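PDB 4C97: CAS6A from Thermus thermophilus, which probably acts as a Cas6-type endoribonuclease that processes CRISPR RNA as part of antiviral defence. Local coordinates for residues A[5-10]-A[108-113]; A[13-18]-A[93-98]; A[102-107]-A[221-226]; A[129-134]-A[227-232]; A[188-193]-A[233-238]. The protein carries 1 engineered substitution. All coordinates share one frame; numbering follows the deposited sequence.

Interaction 1 of 5, residues A[5-10]-A[108-113]; sequences MVLAAL and STYPRL
Met5, Val6 and Leu7 pair with the run from Ser108 to Tyr110, and three backbone hydrogen bonds fix the register. Leu7 and Ser108 exchange two: Leu7 O receives Ser108 N almost straight (2.9 Å, 174° at the hydrogen), and Leu7 N donates to Ser108 O in return. The third runs from Tyr110 N to Met5 O at 2.8 Å. A CA-H...O contact to the same Met5 O comes from Thr109 CA, 3.1 Å away. This is the end of the antiparallel pairing of the central strand 6-15 with its neighbour 91-109, Val6–Thr109 forming the non-hydrogen-bonded pair and Leu7–Ser108 the hydrogen-bonded one. Thr109 then becomes the N-cap of helix 110-113, its OG1 accepting a weak bond from Arg112 N.

Apolar contacts gather round Tyr110. With CG between backbone N and carbonyl carbon (chi1 68°), the Leu7 branch turns to the ring, and CD1 makes a CH-pi contact over one face, 4.3 Å from the centroid. Met5 SD lies obliquely to the ring, a Met-aromatic contact, and touches Tyr110 CB at 3.4 Å and Pro111 CD at 3.5 Å. The ring's hydroxyl is hydrogen-bonded to Leu66 O, while Phe221 of helix 209-225 also packs on Tyr110.

Interaction 2 of 5, residues A[13-18]-A[93-98]; sequences VLEGEG and RVRAVL
Glu15 meets the Arg95 guanidinium at its edge, near the guanidinium plane, with OE1 2.8 Å from NH2. The salt bridge is bent, 140° at the hydrogen, which makes its hydrogen bond weak, and the carboxylate plane is turned 61° from the guanidinium. Val13 CG1 approaches the same group obliquely. The other carboxylate oxygen, OE2, rests on the aliphatic part of Arg93, 3.4 Å from CD. The charged ends of that second pair stay farther apart, and Arg93 NH1 bonds instead to Gly83 O. Extended beyond CG, with CD anti to CA (chi2 176°), Glu15 reaches between two arginines, which would probably stabilise its negative charge.

Beneath these side chains the strands run antiparallel. Glu15 and Arg93 exchange two backbone hydrogen bonds, the one from Glu15 N to Arg93 O being nearly straight at 2.9 Å. Farther along, Val13 faces two residues: its O accepts from Arg95 N at 2.8 Å, and its N donates to Ala96 O at 2.9 Å. Arg95 has helical backbone angles, so the pairing fits a beta bulge, and the buried Ala96 N has no partner in the model. Val13 CG2 also reaches Leu98 CD1 at 3.7 Å.

On the opposite face Leu14 CD2 touches Val94 CG2, 4.1 Å away, and Leu14 also packs on Pro20 and Leu88. Strand 58-65 flanks strand 6-15, binding Leu14 through Ala59, while strand 85-87 borders strand 91-109.

Interaction 3 of 5, residues A[102-107]-A[221-226]; sequences HPWAGV and FAFYSG. With SO4 (sulfate ion), chain D.
Trp104 and Phe223 meet at the junction between the N-terminal sheet and the C-terminal part of the chain, beside a sulfate ion probably from the crystallisation liquor. Their rings are almost parallel, planes at 2°, but slid so far apart that they barely overlap. The close approach is rim to rim, Trp104 CE3 to Phe223 CE1 at 3.9 Å. Phe223 CG is anti to the backbone N (chi1 179°), and the ring beyond it presents its edge to the type I turn of His102 to Ala105. Pro103 O lies in the ring plane, 3.4 Å from Phe223 CE1. Inside the turn, His102 ND1 accepts from Trp104 N at 3.1 Å.

Gly106 offers bare backbone to two rings, its O standing 3.6 Å from Tyr224 CE1 at the ring edge. At the far rim of the indole, Trp104 NE1 donates to sulfate O1 at 2.7 Å; Arg125 and Arg237 bind the same ion.

Strand 58-65 supplies Trp60, stacked on Trp104, and Arg62, which hydrogen-bonds to Trp104 O and Phe223 O and makes a cation-pi contact with the Phe223 ring; Arg237 and Arg239 make cation-pi contacts with the indole. Phe221, Ala222 and Ser225 of helix 209-225 pack instead on helix 144-158.

Interaction 4 of 5, residues A[129-134]-A[227-232]; sequences PTFFRR and VGAKTS. With SO4 (sulfate ion), chain C.
Phe131 and Phe132 lie against different parts of 227-230, Phe131 beside Ala229 and Lys230, Phe132 beside Val227 and Gly228, although their CB atoms point away from it. Phe131 CG sits between its backbone N and carbonyl carbon (chi1 59°), and the ring beyond extends along Ala229 and Lys230. Its CE1 touches Ala229 CB at 3.9 Å, its CZ meets Lys230 CG at 4.0 Å, and Ala229 O stands above one face, toward the rim. The Phe132 ring comes obliquely to Gly228, CE1 lying 3.6 Å from CA, and its CZ reaches Val227 CG1 at 3.8 Å. Thr130 CG2 touches the same valine branch, 3.9 Å from CG1.

A nearly straight backbone hydrogen bond joins Ala229 N to Phe131 O (2.8 Å, 174°). A water accepts from Phe131 N at 3.0 Å and lies close to Val227 O and Ala229 O, bridging the two segments. Lys230 bends away at its far end, and NZ binds O2 of a sulfate, probably from the crystallisation liquor, at 2.8 Å; Arg26 binds the same ion.

Gly228 has a positive phi, and its CA passes close beside Phe131 O. Residues 227-232 belong to the glycine-rich loop between helix 209-225 and strand 238-241, consistent with the G-loop of Cas6 and other RAMP proteins.

Interaction 5 of 5, residues A[188-193]-A[233-238]; sequences RTEVDT and LGYGRA. With SO4 (sulfate ion), chain D.
Thr189 and Tyr235 reach toward each other tip to tip, their hydroxyl oxygens OG1 and OH 2.7 Å apart. Thr189 OG1 lies between its backbone N and carbonyl carbon (chi1 60°), where it meets the tyrosine hydroxyl at the edge of the ring, in its plane. Leu233 O stands over one face of that ring, toward the rim. The polar contacts continue on the loop side: Thr189 OG1 donates to Glu190 OE2 at 2.7 Å, using the anti lone pair of that carboxylate oxygen.

Van der Waals contact is slight: Leu233 CD1 lies 3.8 Å from Glu190 OE2 and 4.0 Å from Thr189 OG1, giving the polar pair a hydrocarbon flank.

Away from 188-193, Arg237 binds a sulfate edge-on through its guanidinium, NH1 to O1 and NH2 to O4, each at 3.2 Å. The ion, probably from the crystallisation liquor, is also held by Arg125.

Leu23 of helix 22-36 touches both Thr189 and Leu233. Phe131 of strand 129-134 meets the Tyr235 ring edge-to-face, while Ser128 OG holds Gly234 O and Arg237 N just before strand 238-241.

Followed from the N terminus, strand 6-15 pairs with strand 91-109 twice: interaction 1 closes the wide loop from 5-10 to 108-113, and interaction 2 nests inside it, about 24 Å away between centres. Interaction 3 opens within that loop and crosses interaction 1, carrying strand 91-109 to the end of helix 209-225 and so joining the two halves of the protein. Interactions 4 and 5 follow interaction 1 in series, on the other side of the chain's centre. They cross each other and interaction 3, since first segments 102-107, 129-134 and 188-193 are followed in the same order by 221-226, 227-232 and 233-238. Backbone bonds through Gly236 tie 4 to 5, and one sulfate is shared by 3 and 5.

Interaction 1 of 5, residues A[5-10]-A[108-113]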
# COMPACT_ATOMS: atom_id res chain seq x y z
N MET A 5 12.64 -0.12 13.61
CA MET A 5 11.25 -0.13 13.22
C MET A 5 10.98 0.56 11.90
O MET A 5 9.99 1.26 11.74
CB MET A 5 10.46 0.45 14.36
CG MET A 5 9.17 -0.25 14.53
SD MET A 5 8.31 0.27 16.01
CE MET A 5 9.56 0.04 17.20
N VAL A 6 11.84 0.32 10.92
CA VAL A 6 11.75 0.92 9.60
C VAL A 6 10.66 0.30 8.75
O VAL A 6 10.39 -0.90 8.81
CB VAL A 6 13.10 0.77 8.85
CG1 VAL A 6 13.40 -0.68 8.58
CG2 VAL A 6 13.10 1.51 7.56
N LEU A 7 10.02 1.14 7.95
CA LEU A 7 9.31 0.62 6.80
C LEU A 7 9.61 1.53 5.63
O LEU A 7 9.99 2.70 5.83
CB LEU A 7 7.82 0.43 7.07
CG LEU A 7 6.93 1.63 7.30
CD1 LEU A 7 5.48 1.15 7.38
CD2 LEU A 7 7.27 2.43 8.53
N ALA A 8 9.51 0.98 4.43
CA ALA A 8 9.99 1.71 3.26
C ALA A 8 9.24 1.34 2.00
O ALA A 8 8.72 0.23 1.88
CB ALA A 8 11.46 1.43 3.07
N ALA A 9 9.17 2.30 1.08
CA ALA A 9 8.67 2.07 -0.27
C ALA A 9 9.70 2.65 -1.19
O ALA A 9 9.93 3.87 -1.23
CB ALA A 9 7.32 2.75 -0.47
N LEU A 10 10.36 1.76 -1.93
CA LEU A 10 11.34 2.17 -2.90
C LEU A 10 10.75 2.13 -4.30
O LEU A 10 10.07 1.16 -4.67
CB LEU A 10 12.55 1.25 -2.84
CG LEU A 10 13.51 1.47 -1.67
CD1 LEU A 10 12.86 1.16 -0.34
CD2 LEU A 10 14.74 0.60 -1.87
N SER A 108 10.29 5.47 6.50
CA SER A 108 9.86 5.99 7.79
C SER A 108 10.03 4.94 8.87
O SER A 108 10.70 3.90 8.66
CB SER A 108 8.40 6.46 7.73
OG SER A 108 8.11 7.31 8.84
N THR A 109 9.42 5.18 10.03
CA THR A 109 9.48 4.23 11.11
C THR A 109 8.09 4.08 11.69
O THR A 109 7.23 4.97 11.54
CB THR A 109 10.41 4.67 12.25
OG1 THR A 109 9.88 5.85 12.84
CG2 THR A 109 11.84 4.93 11.76
N TYR A 110 7.85 2.96 12.36
CA TYR A 110 6.51 2.74 12.91
C TYR A 110 6.12 3.80 13.93
O TYR A 110 4.99 4.29 13.87
CB TYR A 110 6.33 1.32 13.46
CG TYR A 110 6.07 0.32 12.33
CD1 TYR A 110 7.12 -0.33 11.67
CD2 TYR A 110 4.79 0.07 11.92
CE1 TYR A 110 6.87 -1.22 10.64
CE2 TYR A 110 4.53 -0.82 10.88
CZ TYR A 110 5.57 -1.45 10.25
OH TYR A 110 5.29 -2.31 9.22
N PRO A 111 7.05 4.24 14.80
CA PRO A 111 6.60 5.31 15.70
C PRO A 111 6.13 6.55 14.94
O PRO A 111 5.17 7.23 15.36
CB PRO A 111 7.85 5.60 16.54
CG PRO A 111 8.55 4.27 16.57
CD PRO A 111 8.37 3.71 15.20
N ARG A 112 6.75 6.83 13.80
CA ARG A 112 6.37 8.01 13.04
C ARG A 112 4.99 7.86 12.41
O ARG A 112 4.38 8.87 12.08
CB ARG A 112 7.43 8.34 11.99
CG ARG A 112 8.62 9.05 12.61
CD ARG A 112 9.76 9.26 11.64
NE ARG A 112 10.75 10.10 12.29
CZ ARG A 112 10.71 11.43 12.33
NH1 ARG A 112 9.75 12.08 11.68
NH2 ARG A 112 11.64 12.09 13.01
N LEU A 113 4.49 6.64 12.30
CA LEU A 113 3.15 6.49 11.74
C LEU A 113 2.16 7.08 12.71
O LEU A 113 1.04 7.42 12.31
CB LEU A 113 2.80 5.04 11.49
CG LEU A 113 3.65 4.32 10.45
CD1 LEU A 113 3.25 2.87 10.42
CD2 LEU A 113 3.54 4.96 9.06

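Interaction 2 of 5, residues A[13-18]-A[93-98]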
# COMPACT_ATOMS: atom_id res chain seq x y z
N VAL A 13 12.51 3.66 -11.10
CA VAL A 13 12.22 4.49 -12.26
C VAL A 13 12.68 3.72 -13.48
O VAL A 13 13.83 3.30 -13.55
CB VAL A 13 12.93 5.86 -12.17
CG1 VAL A 13 12.66 6.69 -13.42
CG2 VAL A 13 12.48 6.60 -10.93
N LEU A 14 11.78 3.52 -14.43
CA LEU A 14 12.01 2.55 -15.50
C LEU A 14 12.12 3.20 -16.86
O LEU A 14 11.34 4.09 -17.19
CB LEU A 14 10.86 1.53 -15.53
CG LEU A 14 10.62 0.76 -14.24
CD1 LEU A 14 9.32 -0.04 -14.35
CD2 LEU A 14 11.80 -0.14 -13.87
N GLU A 15 13.08 2.75 -17.66
CA GLU A 15 13.10 3.14 -19.06
C GLU A 15 12.87 1.90 -19.92
O GLU A 15 13.45 0.84 -19.68
CB GLU A 15 14.38 3.89 -19.44
CG GLU A 15 15.62 3.46 -18.69
CD GLU A 15 16.89 4.16 -19.18
OE1 GLU A 15 16.82 4.86 -20.21
OE2 GLU A 15 17.95 4.01 -18.53
N GLY A 16 12.00 2.06 -20.91
CA GLY A 16 11.56 0.96 -21.73
C GLY A 16 10.15 1.21 -22.18
O GLY A 16 9.50 2.15 -21.73
N GLU A 17 9.67 0.36 -23.08
CA GLU A 17 8.33 0.49 -23.64
C GLU A 17 7.30 -0.20 -22.73
O GLU A 17 7.54 -1.29 -22.21
CB GLU A 17 8.31 -0.13 -25.04
CG GLU A 17 7.66 0.74 -26.11
CD GLU A 17 7.82 0.16 -27.50
OE1 GLU A 17 8.91 -0.36 -27.80
OE2 GLU A 17 6.85 0.22 -28.28
N GLY A 18 6.16 0.45 -22.54
CA GLY A 18 5.05 -0.17 -21.83
C GLY A 18 5.05 0.10 -20.34
O GLY A 18 5.75 0.99 -19.86
N ARG A 93 15.03 -1.04 -18.32
CA ARG A 93 16.25 -0.70 -17.64
C ARG A 93 15.91 0.16 -16.42
O ARG A 93 15.07 1.05 -16.48
CB ARG A 93 17.17 0.06 -18.61
CG ARG A 93 18.46 0.51 -18.00
CD ARG A 93 19.41 1.01 -19.06
NE ARG A 93 19.47 0.10 -20.20
CZ ARG A 93 20.19 -1.01 -20.25
NH1 ARG A 93 20.95 -1.37 -19.22
NH2 ARG A 93 20.17 -1.78 -21.34
N VAL A 94 16.53 -0.16 -15.29
CA VAL A 94 16.27 0.58 -14.07
C VAL A 94 17.18 1.79 -14.03
O VAL A 94 18.39 1.67 -13.86
CB VAL A 94 16.50 -0.30 -12.83
CG1 VAL A 94 16.31 0.49 -11.55
CG2 VAL A 94 15.55 -1.50 -12.84
N ARG A 95 16.58 2.97 -14.19
CA ARG A 95 17.36 4.20 -14.24
C ARG A 95 17.77 4.66 -12.87
O ARG A 95 18.88 5.17 -12.68
CB ARG A 95 16.55 5.31 -14.90
CG ARG A 95 17.24 6.66 -14.83
CD ARG A 95 16.45 7.67 -15.62
NE ARG A 95 16.38 7.26 -17.02
CZ ARG A 95 15.32 7.42 -17.80
NH1 ARG A 95 14.22 7.99 -17.34
NH2 ARG A 95 15.38 7.00 -19.06
N ALA A 96 16.86 4.52 -11.91
CA ALA A 96 17.12 4.96 -10.56
C ALA A 96 16.28 4.16 -9.59
O ALA A 96 15.19 3.71 -9.92
CB ALA A 96 16.83 6.45 -10.42
N VAL A 97 16.82 3.98 -8.39
CA VAL A 97 16.07 3.41 -7.29
C VAL A 97 15.97 4.49 -6.23
O VAL A 97 16.98 4.92 -5.67
CB VAL A 97 16.77 2.16 -6.74
CG1 VAL A 97 16.01 1.59 -5.57
CG2 VAL A 97 16.91 1.12 -7.84
N LEU A 98 14.74 4.92 -5.95
CA LEU A 98 14.49 6.08 -5.10
C LEU A 98 13.79 5.73 -3.78
O LEU A 98 12.84 4.96 -3.77
CB LEU A 98 13.61 7.07 -5.86
CG LEU A 98 14.13 7.53 -7.22
CD1 LEU A 98 13.13 8.48 -7.84
CD2 LEU A 98 15.50 8.19 -7.06

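Interaction 3 of 5, residues A[102-107]-A[221-226]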
# COMPACT_ATOMS: atom_id res chain seq x y z
N HIS A 102 10.23 10.98 -5.14
CA HIS A 102 9.18 10.50 -6.03
C HIS A 102 7.93 10.44 -5.16
O HIS A 102 8.04 10.11 -3.98
CB HIS A 102 9.52 9.12 -6.59
CG HIS A 102 8.55 8.61 -7.62
ND1 HIS A 102 7.35 8.05 -7.27
CD2 HIS A 102 8.62 8.58 -8.97
CE1 HIS A 102 6.70 7.71 -8.39
NE2 HIS A 102 7.46 8.01 -9.41
N PRO A 103 6.76 10.77 -5.71
CA PRO A 103 5.55 10.80 -4.87
C PRO A 103 5.24 9.50 -4.14
O PRO A 103 4.65 9.52 -3.07
CB PRO A 103 4.44 11.14 -5.86
CG PRO A 103 5.13 11.91 -6.93
CD PRO A 103 6.50 11.29 -7.06
N TRP A 104 5.65 8.37 -4.71
CA TRP A 104 5.36 7.06 -4.15
C TRP A 104 6.55 6.39 -3.46
O TRP A 104 6.47 5.23 -3.11
CB TRP A 104 4.75 6.17 -5.23
CG TRP A 104 3.35 6.63 -5.56
CD1 TRP A 104 2.97 7.41 -6.61
CD2 TRP A 104 2.18 6.34 -4.81
NE1 TRP A 104 1.61 7.62 -6.55
CE2 TRP A 104 1.09 6.97 -5.47
CE3 TRP A 104 1.92 5.62 -3.65
CZ2 TRP A 104 -0.22 6.90 -4.99
CZ3 TRP A 104 0.60 5.55 -3.18
CH2 TRP A 104 -0.44 6.17 -3.86
N ALA A 105 7.63 7.15 -3.25
CA ALA A 105 8.80 6.67 -2.53
C ALA A 105 8.79 7.24 -1.11
O ALA A 105 8.42 8.39 -0.90
CB ALA A 105 10.05 7.10 -3.23
N GLY A 106 9.23 6.46 -0.14
CA GLY A 106 9.43 7.00 1.19
C GLY A 106 10.02 5.99 2.13
O GLY A 106 9.96 4.80 1.88
N VAL A 107 10.64 6.47 3.20
CA VAL A 107 11.15 5.60 4.25
C VAL A 107 10.77 6.26 5.56
O VAL A 107 10.91 7.49 5.69
CB VAL A 107 12.67 5.44 4.20
CG1 VAL A 107 13.11 4.43 5.24
CG2 VAL A 107 13.11 5.00 2.84
N PHE A 221 0.07 4.50 7.36
CA PHE A 221 0.54 3.16 7.02
C PHE A 221 0.09 2.73 5.63
O PHE A 221 0.82 2.00 4.92
CB PHE A 221 0.01 2.20 8.07
CG PHE A 221 0.48 0.80 7.93
CD1 PHE A 221 1.83 0.48 8.00
CD2 PHE A 221 -0.43 -0.24 7.77
CE1 PHE A 221 2.25 -0.83 7.91
CE2 PHE A 221 0.01 -1.54 7.67
CZ PHE A 221 1.35 -1.83 7.75
N ALA A 222 -1.12 3.16 5.24
CA ALA A 222 -1.63 2.83 3.91
C ALA A 222 -0.65 3.06 2.73
O ALA A 222 -0.58 2.25 1.79
CB ALA A 222 -2.95 3.55 3.67
N PHE A 223 0.12 4.14 2.81
CA PHE A 223 1.12 4.47 1.80
C PHE A 223 2.06 3.29 1.56
O PHE A 223 2.50 3.04 0.44
CB PHE A 223 1.93 5.68 2.29
CG PHE A 223 3.01 6.12 1.35
CD1 PHE A 223 2.72 6.92 0.26
CD2 PHE A 223 4.34 5.78 1.57
CE1 PHE A 223 3.71 7.35 -0.59
CE2 PHE A 223 5.33 6.20 0.73
CZ PHE A 223 5.03 7.00 -0.35
N TYR A 224 2.41 2.61 2.65
CA TYR A 224 3.35 1.49 2.61
C TYR A 224 2.64 0.17 2.35
O TYR A 224 3.10 -0.63 1.52
CB TYR A 224 4.16 1.42 3.91
CG TYR A 224 4.98 2.67 4.10
CD1 TYR A 224 6.19 2.84 3.43
CD2 TYR A 224 4.54 3.69 4.93
CE1 TYR A 224 6.93 3.97 3.57
CE2 TYR A 224 5.30 4.84 5.09
CZ TYR A 224 6.48 4.98 4.41
OH TYR A 224 7.23 6.12 4.54
N SER A 225 1.55 -0.08 3.07
CA SER A 225 0.93 -1.41 3.01
C SER A 225 -0.01 -1.61 1.82
O SER A 225 -0.17 -2.73 1.30
CB SER A 225 0.13 -1.68 4.28
OG SER A 225 -0.91 -0.74 4.40
N GLY A 226 -0.65 -0.54 1.40
CA GLY A 226 -1.78 -0.65 0.50
C GLY A 226 -2.98 -1.18 1.25
O GLY A 226 -2.94 -1.43 2.46
S SO4 D . -0.75 7.66 -9.83
O1 SO4 D . -0.32 7.73 -8.44
O2 SO4 D . -2.21 7.78 -9.85
O3 SO4 D . -0.17 8.76 -10.58
O4 SO4 D . -0.40 6.41 -10.49

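Interaction 4 of 5, residues A[129-134]-A[227-232]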
# COMPACT_ATOMS: atom_id res chain seq x y z
N PRO A 129 -6.75 -0.37 -8.52
CA PRO A 129 -8.02 -1.00 -8.13
C PRO A 129 -7.92 -1.73 -6.79
O PRO A 129 -6.99 -2.49 -6.56
CB PRO A 129 -8.30 -1.96 -9.29
CG PRO A 129 -7.60 -1.32 -10.46
CD PRO A 129 -6.32 -0.78 -9.87
N THR A 130 -8.89 -1.46 -5.92
CA THR A 130 -8.87 -1.93 -4.54
C THR A 130 -10.09 -2.81 -4.28
O THR A 130 -11.22 -2.44 -4.62
CB THR A 130 -8.86 -0.73 -3.59
OG1 THR A 130 -7.69 0.09 -3.84
CG2 THR A 130 -8.85 -1.17 -2.15
N PHE A 131 -9.86 -3.99 -3.71
CA PHE A 131 -10.93 -4.93 -3.43
C PHE A 131 -10.60 -5.81 -2.24
O PHE A 131 -9.47 -5.81 -1.72
CB PHE A 131 -11.29 -5.75 -4.69
CG PHE A 131 -10.14 -6.54 -5.26
CD1 PHE A 131 -9.90 -7.84 -4.83
CD2 PHE A 131 -9.31 -6.01 -6.24
CE1 PHE A 131 -8.85 -8.58 -5.36
CE2 PHE A 131 -8.26 -6.76 -6.76
CZ PHE A 131 -8.04 -8.03 -6.31
N PHE A 132 -11.61 -6.56 -1.80
CA PHE A 132 -11.55 -7.36 -0.58
C PHE A 132 -12.13 -8.72 -0.84
O PHE A 132 -12.94 -8.90 -1.73
CB PHE A 132 -12.37 -6.66 0.54
CG PHE A 132 -11.94 -5.26 0.74
CD1 PHE A 132 -10.90 -4.96 1.60
CD2 PHE A 132 -12.50 -4.23 -0.02
CE1 PHE A 132 -10.46 -3.68 1.73
CE2 PHE A 132 -12.08 -2.96 0.12
CZ PHE A 132 -11.03 -2.67 0.99
N ARG A 133 -11.65 -9.72 -0.10
CA ARG A 133 -12.19 -11.05 -0.27
C ARG A 133 -13.33 -11.22 0.72
O ARG A 133 -13.17 -11.00 1.90
CB ARG A 133 -11.11 -12.11 -0.02
CG ARG A 133 -11.59 -13.53 -0.33
CD ARG A 133 -10.44 -14.53 -0.29
NE ARG A 133 -10.87 -15.91 -0.52
CZ ARG A 133 -11.29 -16.39 -1.70
NH1 ARG A 133 -11.37 -15.59 -2.76
NH2 ARG A 133 -11.64 -17.66 -1.80
N ARG A 134 -14.50 -11.59 0.21
CA ARG A 134 -15.62 -11.90 1.08
C ARG A 134 -16.33 -13.13 0.53
O ARG A 134 -16.77 -13.14 -0.62
CB ARG A 134 -16.57 -10.70 1.19
CG ARG A 134 -17.39 -10.39 -0.07
CD ARG A 134 -18.61 -9.53 0.19
NE ARG A 134 -18.38 -8.57 1.27
CZ ARG A 134 -19.35 -7.84 1.82
NH1 ARG A 134 -20.61 -7.98 1.41
NH2 ARG A 134 -19.05 -6.99 2.78
N VAL A 227 -4.07 -1.35 0.52
CA VAL A 227 -5.35 -1.68 1.14
C VAL A 227 -5.97 -2.90 0.46
O VAL A 227 -6.00 -2.99 -0.76
CB VAL A 227 -6.33 -0.51 1.02
CG1 VAL A 227 -7.70 -0.92 1.54
CG2 VAL A 227 -5.84 0.73 1.78
N GLY A 228 -6.49 -3.81 1.27
CA GLY A 228 -7.24 -4.95 0.76
C GLY A 228 -6.41 -6.07 0.19
O GLY A 228 -5.27 -6.30 0.60
N ALA A 229 -6.99 -6.77 -0.77
CA ALA A 229 -6.44 -8.02 -1.28
C ALA A 229 -5.47 -7.82 -2.43
O ALA A 229 -5.57 -6.86 -3.19
CB ALA A 229 -7.58 -8.91 -1.73
N LYS A 230 -4.55 -8.77 -2.56
CA LYS A 230 -3.64 -8.86 -3.69
C LYS A 230 -2.78 -7.61 -3.85
O LYS A 230 -2.47 -7.19 -4.95
CB LYS A 230 -4.42 -9.21 -4.96
CG LYS A 230 -5.25 -10.45 -4.68
CD LYS A 230 -5.11 -11.54 -5.70
CE LYS A 230 -5.93 -12.76 -5.29
NZ LYS A 230 -5.10 -13.76 -4.55
N THR A 231 -2.36 -7.04 -2.72
CA THR A 231 -1.42 -5.94 -2.78
C THR A 231 -0.06 -6.40 -3.34
O THR A 231 0.74 -5.58 -3.76
CB THR A 231 -1.23 -5.28 -1.41
OG1 THR A 231 -0.83 -6.27 -0.44
CG2 THR A 231 -2.50 -4.63 -0.99
N SER A 232 0.18 -7.71 -3.36
CA SER A 232 1.41 -8.24 -3.95
C SER A 232 1.39 -8.12 -5.47
O SER A 232 2.43 -8.29 -6.14
CB SER A 232 1.64 -9.70 -3.52
OG SER A 232 0.66 -10.56 -4.10
S SO4 C . -2.21 -15.24 -5.69
O1 SO4 C . -2.38 -13.85 -6.01
O2 SO4 C . -3.54 -15.82 -5.56
O3 SO4 C . -1.45 -15.87 -6.76
O4 SO4 C . -1.45 -15.40 -4.46
O HOH W 1 -6.93 -4.35 -3.16

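Interaction 5 of 5, residues A[188-193]-A[233-238]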
# COMPACT_ATOMS: atom_id res chain seq x y z
N ARG A 188 -7.35 -7.31 -14.04
CA ARG A 188 -7.22 -8.17 -15.21
C ARG A 188 -6.51 -9.50 -14.91
O ARG A 188 -6.63 -10.44 -15.69
CB ARG A 188 -6.53 -7.42 -16.36
CG ARG A 188 -7.34 -6.28 -17.00
CD ARG A 188 -8.54 -6.74 -17.84
NE ARG A 188 -9.11 -5.66 -18.67
CZ ARG A 188 -10.39 -5.57 -19.04
NH1 ARG A 188 -11.27 -6.48 -18.66
NH2 ARG A 188 -10.80 -4.56 -19.79
N THR A 189 -5.80 -9.59 -13.78
CA THR A 189 -5.18 -10.85 -13.39
C THR A 189 -6.17 -11.79 -12.71
O THR A 189 -5.88 -12.94 -12.47
CB THR A 189 -4.01 -10.62 -12.40
OG1 THR A 189 -4.52 -9.97 -11.24
CG2 THR A 189 -2.94 -9.75 -13.03
N GLU A 190 -7.36 -11.27 -12.40
CA GLU A 190 -8.33 -12.01 -11.60
C GLU A 190 -9.53 -12.40 -12.42
O GLU A 190 -9.75 -11.89 -13.52
CB GLU A 190 -8.77 -11.16 -10.40
CG GLU A 190 -7.62 -10.68 -9.57
CD GLU A 190 -6.72 -11.82 -9.12
OE1 GLU A 190 -7.25 -12.77 -8.52
OE2 GLU A 190 -5.51 -11.76 -9.42
N VAL A 191 -10.30 -13.33 -11.86
CA VAL A 191 -11.55 -13.77 -12.43
C VAL A 191 -12.70 -12.99 -11.80
O VAL A 191 -12.83 -12.96 -10.58
CB VAL A 191 -11.81 -15.28 -12.15
CG1 VAL A 191 -13.09 -15.76 -12.83
CG2 VAL A 191 -10.60 -16.15 -12.59
N ASP A 192 -13.51 -12.37 -12.65
CA ASP A 192 -14.74 -11.70 -12.23
C ASP A 192 -14.50 -10.75 -11.08
O ASP A 192 -15.23 -10.78 -10.10
CB ASP A 192 -15.83 -12.70 -11.81
CG ASP A 192 -16.24 -13.64 -12.93
OD1 ASP A 192 -16.25 -13.22 -14.10
OD2 ASP A 192 -16.59 -14.81 -12.62
N THR A 193 -13.45 -9.93 -11.17
CA THR A 193 -13.08 -9.04 -10.10
C THR A 193 -12.85 -7.64 -10.62
O THR A 193 -12.16 -7.45 -11.61
CB THR A 193 -11.79 -9.52 -9.43
OG1 THR A 193 -12.00 -10.82 -8.88
CG2 THR A 193 -11.33 -8.57 -8.32
N LEU A 233 0.21 -7.83 -6.02
CA LEU A 233 0.05 -7.68 -7.47
C LEU A 233 -0.23 -6.25 -7.88
O LEU A 233 -0.58 -6.00 -9.03
CB LEU A 233 -1.04 -8.63 -8.01
CG LEU A 233 -0.71 -10.11 -7.89
CD1 LEU A 233 -1.98 -10.93 -8.24
CD2 LEU A 233 0.41 -10.50 -8.82
N GLY A 234 -0.02 -5.31 -6.97
CA GLY A 234 -0.17 -3.91 -7.33
C GLY A 234 -1.55 -3.32 -7.10
O GLY A 234 -1.75 -2.13 -7.35
N TYR A 235 -2.48 -4.15 -6.63
CA TYR A 235 -3.83 -3.69 -6.31
C TYR A 235 -3.78 -2.98 -4.96
O TYR A 235 -2.86 -3.20 -4.13
CB TYR A 235 -4.82 -4.86 -6.27
CG TYR A 235 -4.93 -5.55 -7.61
CD1 TYR A 235 -5.51 -4.89 -8.69
CD2 TYR A 235 -4.45 -6.83 -7.81
CE1 TYR A 235 -5.61 -5.48 -9.91
CE2 TYR A 235 -4.56 -7.44 -9.03
CZ TYR A 235 -5.14 -6.76 -10.09
OH TYR A 235 -5.27 -7.34 -11.35
N GLY A 236 -4.75 -2.13 -4.72
CA GLY A 236 -4.87 -1.51 -3.41
C GLY A 236 -3.83 -0.46 -3.07
O GLY A 236 -3.64 -0.14 -1.89
N ARG A 237 -3.18 0.12 -4.08
CA ARG A 237 -2.19 1.15 -3.84
C ARG A 237 -2.98 2.39 -3.40
O ARG A 237 -3.94 2.79 -4.05
CB ARG A 237 -1.34 1.40 -5.07
CG ARG A 237 -0.34 2.52 -4.89
CD ARG A 237 0.76 2.48 -5.94
NE ARG A 237 0.32 2.46 -7.33
CZ ARG A 237 -0.01 3.54 -8.04
NH1 ARG A 237 0.00 4.74 -7.47
NH2 ARG A 237 -0.35 3.43 -9.30
N ALA A 238 -2.60 2.95 -2.27
CA ALA A 238 -3.39 4.00 -1.66
C ALA A 238 -2.52 4.93 -0.87
O ALA A 238 -1.43 4.56 -0.46
CB ALA A 238 -4.44 3.41 -0.76
S SO4 D . -0.75 7.66 -9.83
O1 SO4 D . -0.32 7.73 -8.44
O2 SO4 D . -2.21 7.78 -9.85
O3 SO4 D . -0.17 8.76 -10.58
O4 SO4 D . -0.40 6.41 -10.49